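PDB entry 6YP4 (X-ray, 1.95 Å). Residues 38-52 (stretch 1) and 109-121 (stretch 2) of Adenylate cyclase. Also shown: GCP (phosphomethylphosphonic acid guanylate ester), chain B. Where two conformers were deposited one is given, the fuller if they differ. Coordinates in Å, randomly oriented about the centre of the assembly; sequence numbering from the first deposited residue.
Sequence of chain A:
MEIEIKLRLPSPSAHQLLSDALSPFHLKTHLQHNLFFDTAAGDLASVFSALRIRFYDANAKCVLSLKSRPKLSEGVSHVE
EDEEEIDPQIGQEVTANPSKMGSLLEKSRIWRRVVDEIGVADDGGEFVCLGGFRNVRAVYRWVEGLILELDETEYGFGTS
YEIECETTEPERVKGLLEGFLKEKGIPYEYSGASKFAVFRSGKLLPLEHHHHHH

Stretch 1 38-52: DTAAGDLASVFSALR
Stretch 2 109-121: RIWRRVVDEIGVA

Contact between residues 38-52 and the helix 109-118 with the residues after it, in one chain of adenylate cyclase. The two stretches bury 348 Å² between them, and no hydrogen bond crosses; the contact is mainly between apolar side chains, with Thr 39 and Asp 43 touching through carbon atoms. Stretch 1 leaves a strand at Thr 39, makes a type I turn from Thr 39 to Gly 42 (phi/psi 72/42 at Gly 42), passes through a weakly bonded helical segment at about 43-46, turns at Phe 48 with positive phi (70/41) and resumes as strand 49-52. The closest CA atoms across the stretches are those of Leu 44 and Ile 118, 6.9 Å apart. Ile 118 (chi1 m, chi2 p) has the largest covered area. Its CB points toward stretch 1; CG1 lies 3.7 Å from Val 47 CG2, while CG2 lies 3.9 Å from Leu 44 CD1 and 4.1 Å from Asp 43 CB. Leu 51 (t, p) points from the strand toward the helix, its CD1 4.1 Å from Val 114 CG2 and 4.5 Å from Ile 110 CG2, residues one helical turn apart. Leu 44 (m, p) starts sideways, but its end comes nearer: CD1 also lies 4.3 Å from Val 114 CG1 and 4.1 Å from Val 120 CG1. After the helix, Gly 119 has positive phi (69/16), and Val 120 follows with its CB toward stretch 1; Val 120 CG1 is also 4.2 Å from Thr 39 CG2. Within stretch 1, Asp 38 (chi1 t) ties the strand to the helical segment: OD1 accepts from Thr 39 N (2.6 Å) and Leu 44 N (3.0 Å), OD2 from Ala 45 N (3.0 Å). Thr 39 OG1 (chi1 p) donates to Asp 43 OD2 (2.7 Å) and accepts from Asp 43 N (2.7 Å). Beyond Leu 51, Arg 52 hydrogen-bonds GCP, NH1 to O1B at 3.0 Å and NH2 to O2A at 2.6 Å.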

# COMPACT_ATOMS: atom_id res chain seq x y z
N ASP A 38 -24.73 9.09 -2.26
CA ASP A 38 -25.40 9.13 -3.56
C ASP A 38 -26.44 10.23 -3.50
O ASP A 38 -26.71 10.80 -2.43
CB ASP A 38 -26.04 7.77 -3.90
CG ASP A 38 -26.28 7.58 -5.39
OD1 ASP A 38 -26.27 8.60 -6.13
OD2 ASP A 38 -26.48 6.42 -5.83
N THR A 39 -27.03 10.55 -4.65
CA THR A 39 -28.18 11.43 -4.66
C THR A 39 -29.39 10.73 -4.05
O THR A 39 -29.44 9.50 -3.95
CB THR A 39 -28.55 11.86 -6.08
OG1 THR A 39 -28.87 10.69 -6.86
CG2 THR A 39 -27.42 12.64 -6.74
N ALA A 40 -30.37 11.53 -3.65
CA ALA A 40 -31.61 10.96 -3.14
C ALA A 40 -32.26 10.05 -4.17
O ALA A 40 -32.79 8.98 -3.82
CB ALA A 40 -32.56 12.09 -2.72
N ALA A 41 -32.20 10.43 -5.45
CA ALA A 41 -32.76 9.64 -6.54
C ALA A 41 -31.86 8.50 -6.99
O ALA A 41 -32.24 7.75 -7.90
CB ALA A 41 -33.06 10.55 -7.73
N GLY A 42 -30.67 8.36 -6.41
CA GLY A 42 -29.78 7.26 -6.76
C GLY A 42 -29.13 7.37 -8.12
O GLY A 42 -29.02 6.37 -8.83
N ASP A 43 -28.68 8.57 -8.50
CA ASP A 43 -28.13 8.75 -9.85
C ASP A 43 -26.85 7.94 -10.05
O ASP A 43 -26.64 7.36 -11.12
CB ASP A 43 -27.89 10.23 -10.13
CG ASP A 43 -29.18 11.02 -10.23
OD1 ASP A 43 -29.86 10.91 -11.27
OD2 ASP A 43 -29.51 11.74 -9.26
N LEU A 44 -25.98 7.87 -9.03
CA LEU A 44 -24.76 7.08 -9.18
C LEU A 44 -25.07 5.59 -9.27
O LEU A 44 -24.49 4.88 -10.10
CB LEU A 44 -23.77 7.36 -8.04
CG LEU A 44 -22.83 8.56 -8.19
CD1 LEU A 44 -23.58 9.87 -8.30
CD2 LEU A 44 -21.88 8.63 -7.00
N ALA A 45 -25.97 5.10 -8.42
CA ALA A 45 -26.38 3.70 -8.50
C ALA A 45 -26.90 3.35 -9.88
O ALA A 45 -26.63 2.26 -10.40
CB ALA A 45 -27.43 3.39 -7.43
N SER A 46 -27.63 4.28 -10.51
CA SER A 46 -28.20 4.05 -11.83
C SER A 46 -27.14 3.90 -12.92
O SER A 46 -27.42 3.27 -13.94
CB SER A 46 -29.15 5.20 -12.21
OG SER A 46 -30.37 5.09 -11.51
N VAL A 47 -25.95 4.46 -12.73
CA VAL A 47 -24.87 4.28 -13.68
C VAL A 47 -23.79 3.35 -13.12
O VAL A 47 -22.66 3.35 -13.60
CB VAL A 47 -24.28 5.64 -14.11
CG1 VAL A 47 -25.37 6.54 -14.65
CG2 VAL A 47 -23.57 6.31 -12.94
N PHE A 48 -24.14 2.56 -12.10
CA PHE A 48 -23.30 1.46 -11.61
C PHE A 48 -22.04 1.97 -10.92
O PHE A 48 -20.95 1.42 -11.07
CB PHE A 48 -22.96 0.50 -12.75
CG PHE A 48 -24.17 0.08 -13.55
CD1 PHE A 48 -25.30 -0.39 -12.90
CD2 PHE A 48 -24.19 0.19 -14.93
CE1 PHE A 48 -26.43 -0.76 -13.62
CE2 PHE A 48 -25.31 -0.18 -15.66
CZ PHE A 48 -26.43 -0.66 -15.00
N SER A 49 -22.19 3.03 -10.12
CA SER A 49 -21.08 3.72 -9.49
C SER A 49 -21.30 3.79 -7.99
O SER A 49 -22.43 3.88 -7.51
CB SER A 49 -20.90 5.14 -10.06
OG SER A 49 -20.49 5.11 -11.42
N ALA A 50 -20.18 3.77 -7.26
CA ALA A 50 -20.16 3.74 -5.81
C ALA A 50 -19.18 4.81 -5.32
O ALA A 50 -18.02 4.82 -5.74
CB ALA A 50 -19.73 2.36 -5.31
N LEU A 51 -19.66 5.72 -4.46
CA LEU A 51 -18.83 6.78 -3.88
C LEU A 51 -18.67 6.49 -2.39
O LEU A 51 -19.65 6.53 -1.63
CB LEU A 51 -19.45 8.15 -4.13
CG LEU A 51 -18.80 9.44 -3.62
CD1 LEU A 51 -17.45 9.63 -4.26
CD2 LEU A 51 -19.71 10.61 -3.96
N ARG A 52 -17.43 6.21 -1.98
CA ARG A 52 -17.10 5.74 -0.64
C ARG A 52 -16.15 6.71 0.05
O ARG A 52 -15.18 7.18 -0.57
CB ARG A 52 -16.43 4.35 -0.71
CG ARG A 52 -16.11 3.65 0.64
CD ARG A 52 -15.39 2.31 0.39
NE ARG A 52 -14.04 2.48 -0.17
CZ ARG A 52 -13.36 1.52 -0.81
NH1 ARG A 52 -13.88 0.32 -0.97
NH2 ARG A 52 -12.15 1.77 -1.27
N ARG A 109 -10.28 15.91 -7.38
CA ARG A 109 -10.38 15.21 -8.65
C ARG A 109 -11.57 14.24 -8.67
O ARG A 109 -12.26 14.10 -9.69
CB ARG A 109 -9.07 14.46 -8.91
CG ARG A 109 -9.07 13.54 -10.10
CD ARG A 109 -7.73 12.83 -10.22
NE ARG A 109 -7.68 11.57 -9.48
CZ ARG A 109 -6.89 11.33 -8.43
NH1 ARG A 109 -6.92 10.15 -7.83
NH2 ARG A 109 -6.06 12.26 -7.98
N ILE A 110 -11.83 13.58 -7.54
CA ILE A 110 -12.88 12.57 -7.47
C ILE A 110 -14.25 13.21 -7.54
O ILE A 110 -15.13 12.79 -8.30
CB ILE A 110 -12.73 11.72 -6.19
CG1 ILE A 110 -11.27 11.39 -5.90
CG2 ILE A 110 -13.56 10.43 -6.32
CD1 ILE A 110 -10.63 10.51 -6.93
N TRP A 111 -14.47 14.25 -6.72
CA TRP A 111 -15.72 14.98 -6.83
C TRP A 111 -15.89 15.56 -8.23
O TRP A 111 -16.99 15.52 -8.80
CB TRP A 111 -15.79 16.08 -5.78
CG TRP A 111 -17.03 16.89 -5.91
CD1 TRP A 111 -17.13 18.21 -6.26
CD2 TRP A 111 -18.36 16.43 -5.71
NE1 TRP A 111 -18.46 18.59 -6.28
CE2 TRP A 111 -19.24 17.51 -5.95
CE3 TRP A 111 -18.91 15.20 -5.35
CZ2 TRP A 111 -20.63 17.39 -5.83
CZ3 TRP A 111 -20.29 15.08 -5.23
CH2 TRP A 111 -21.13 16.17 -5.47
N ARG A 112 -14.81 16.07 -8.82
CA ARG A 112 -14.89 16.58 -10.19
C ARG A 112 -15.38 15.48 -11.14
O ARG A 112 -16.19 15.75 -12.04
CB ARG A 112 -13.53 17.14 -10.63
CG ARG A 112 -13.56 18.14 -11.79
CD ARG A 112 -14.74 19.12 -11.69
NE ARG A 112 -14.78 19.81 -10.41
CZ ARG A 112 -15.86 20.45 -9.96
NH1 ARG A 112 -15.84 21.06 -8.77
NH2 ARG A 112 -16.98 20.48 -10.68
N ARG A 113 -14.92 14.24 -10.94
CA ARG A 113 -15.33 13.16 -11.83
C ARG A 113 -16.79 12.78 -11.62
O ARG A 113 -17.50 12.47 -12.59
CB ARG A 113 -14.43 11.94 -11.63
CG ARG A 113 -14.64 10.84 -12.67
CD ARG A 113 -13.75 9.62 -12.44
NE ARG A 113 -12.32 9.95 -12.49
CZ ARG A 113 -11.48 9.48 -13.41
NH1 ARG A 113 -11.91 8.66 -14.36
NH2 ARG A 113 -10.20 9.83 -13.38
N VAL A 114 -17.26 12.81 -10.37
CA VAL A 114 -18.68 12.58 -10.10
C VAL A 114 -19.52 13.54 -10.93
O VAL A 114 -20.49 13.15 -11.59
CB VAL A 114 -18.97 12.73 -8.59
CG1 VAL A 114 -20.46 12.85 -8.35
CG2 VAL A 114 -18.39 11.56 -7.80
N VAL A 115 -19.14 14.82 -10.93
CA VAL A 115 -19.91 15.84 -11.63
C VAL A 115 -19.82 15.64 -13.14
O VAL A 115 -20.83 15.60 -13.84
CB VAL A 115 -19.45 17.24 -11.22
CG1 VAL A 115 -20.18 18.30 -12.03
CG2 VAL A 115 -19.65 17.46 -9.72
N ASP A 116 -18.59 15.51 -13.66
CA ASP A 116 -18.35 15.53 -15.11
C ASP A 116 -18.94 14.33 -15.83
O ASP A 116 -19.15 14.40 -17.04
CB ASP A 116 -16.85 15.60 -15.41
CG ASP A 116 -16.19 16.87 -14.86
OD1 ASP A 116 -16.92 17.84 -14.55
OD2 ASP A 116 -14.94 16.88 -14.75
N GLU A 117 -19.18 13.22 -15.12
CA GLU A 117 -19.62 11.98 -15.76
C GLU A 117 -21.02 11.55 -15.34
O GLU A 117 -21.54 10.60 -15.92
CB GLU A 117 -18.63 10.85 -15.45
CG GLU A 117 -17.17 11.23 -15.66
CD GLU A 117 -16.25 10.02 -15.72
OE1 GLU A 117 -16.29 9.18 -14.79
OE2 GLU A 117 -15.49 9.91 -16.71
N ILE A 118 -21.62 12.20 -14.34
CA ILE A 118 -22.96 11.84 -13.91
C ILE A 118 -23.87 13.07 -13.94
O ILE A 118 -25.10 12.97 -13.84
CB ILE A 118 -22.93 11.16 -12.52
CG1 ILE A 118 -22.26 9.77 -12.58
CG2 ILE A 118 -24.32 10.96 -11.93
CD1 ILE A 118 -20.73 9.74 -12.71
N GLY A 119 -23.28 14.25 -14.13
CA GLY A 119 -24.09 15.45 -14.30
C GLY A 119 -24.83 15.92 -13.07
O GLY A 119 -25.76 16.72 -13.18
N VAL A 120 -24.44 15.42 -11.88
CA VAL A 120 -25.07 15.87 -10.65
C VAL A 120 -24.86 17.37 -10.47
O VAL A 120 -23.91 17.96 -11.00
CB VAL A 120 -24.51 15.10 -9.44
CG1 VAL A 120 -24.62 13.59 -9.66
CG2 VAL A 120 -23.07 15.52 -9.13
N ALA A 121 -25.79 18.00 -9.74
CA ALA A 121 -25.66 19.42 -9.43
C ALA A 121 -24.32 19.68 -8.74
O ALA A 121 -23.93 18.94 -7.83
CB ALA A 121 -26.82 19.87 -8.54
PG GCP B . -12.65 -4.69 -1.87
O1G GCP B . -12.78 -6.15 -2.21
O2G GCP B . -12.87 -4.47 -0.38
O3G GCP B . -13.67 -3.90 -2.66
C3B GCP B . -10.97 -4.15 -2.31
PB GCP B . -10.82 -2.34 -1.97
O1B GCP B . -12.07 -1.58 -2.35
O2B GCP B . -10.43 -2.09 -0.53
O3A GCP B . -9.60 -1.82 -2.94
PA GCP B . -8.95 -0.33 -2.69
O1A GCP B . -8.75 0.29 -4.06
O2A GCP B . -9.95 0.48 -1.89
O5' GCP B . -7.51 -0.47 -1.82
C5' GCP B . -6.93 -1.76 -1.66
C4' GCP B . -6.42 -2.35 -3.04
O4' GCP B . -5.62 -1.33 -3.91
C3' GCP B . -5.61 -3.31 -2.81
O3' GCP B . -5.88 -4.41 -3.70
C2' GCP B . -4.06 -2.69 -2.97
O2' GCP B . -3.14 -3.64 -3.63
C1' GCP B . -4.11 -1.57 -3.59
N9 GCP B . -3.57 -0.47 -2.69
C8 GCP B . -4.41 0.28 -1.96
N7 GCP B . -3.69 1.17 -1.26
C5 GCP B . -2.39 0.98 -1.56
C6 GCP B . -1.23 1.61 -1.13
O6 GCP B . -1.29 2.51 -0.36
N1 GCP B . -0.04 1.21 -1.60
C2 GCP B . 0.03 0.19 -2.49
N2 GCP B . 1.37 -0.16 -2.93
N3 GCP B . -1.11 -0.44 -2.90
C4 GCP B . -2.32 -0.04 -2.44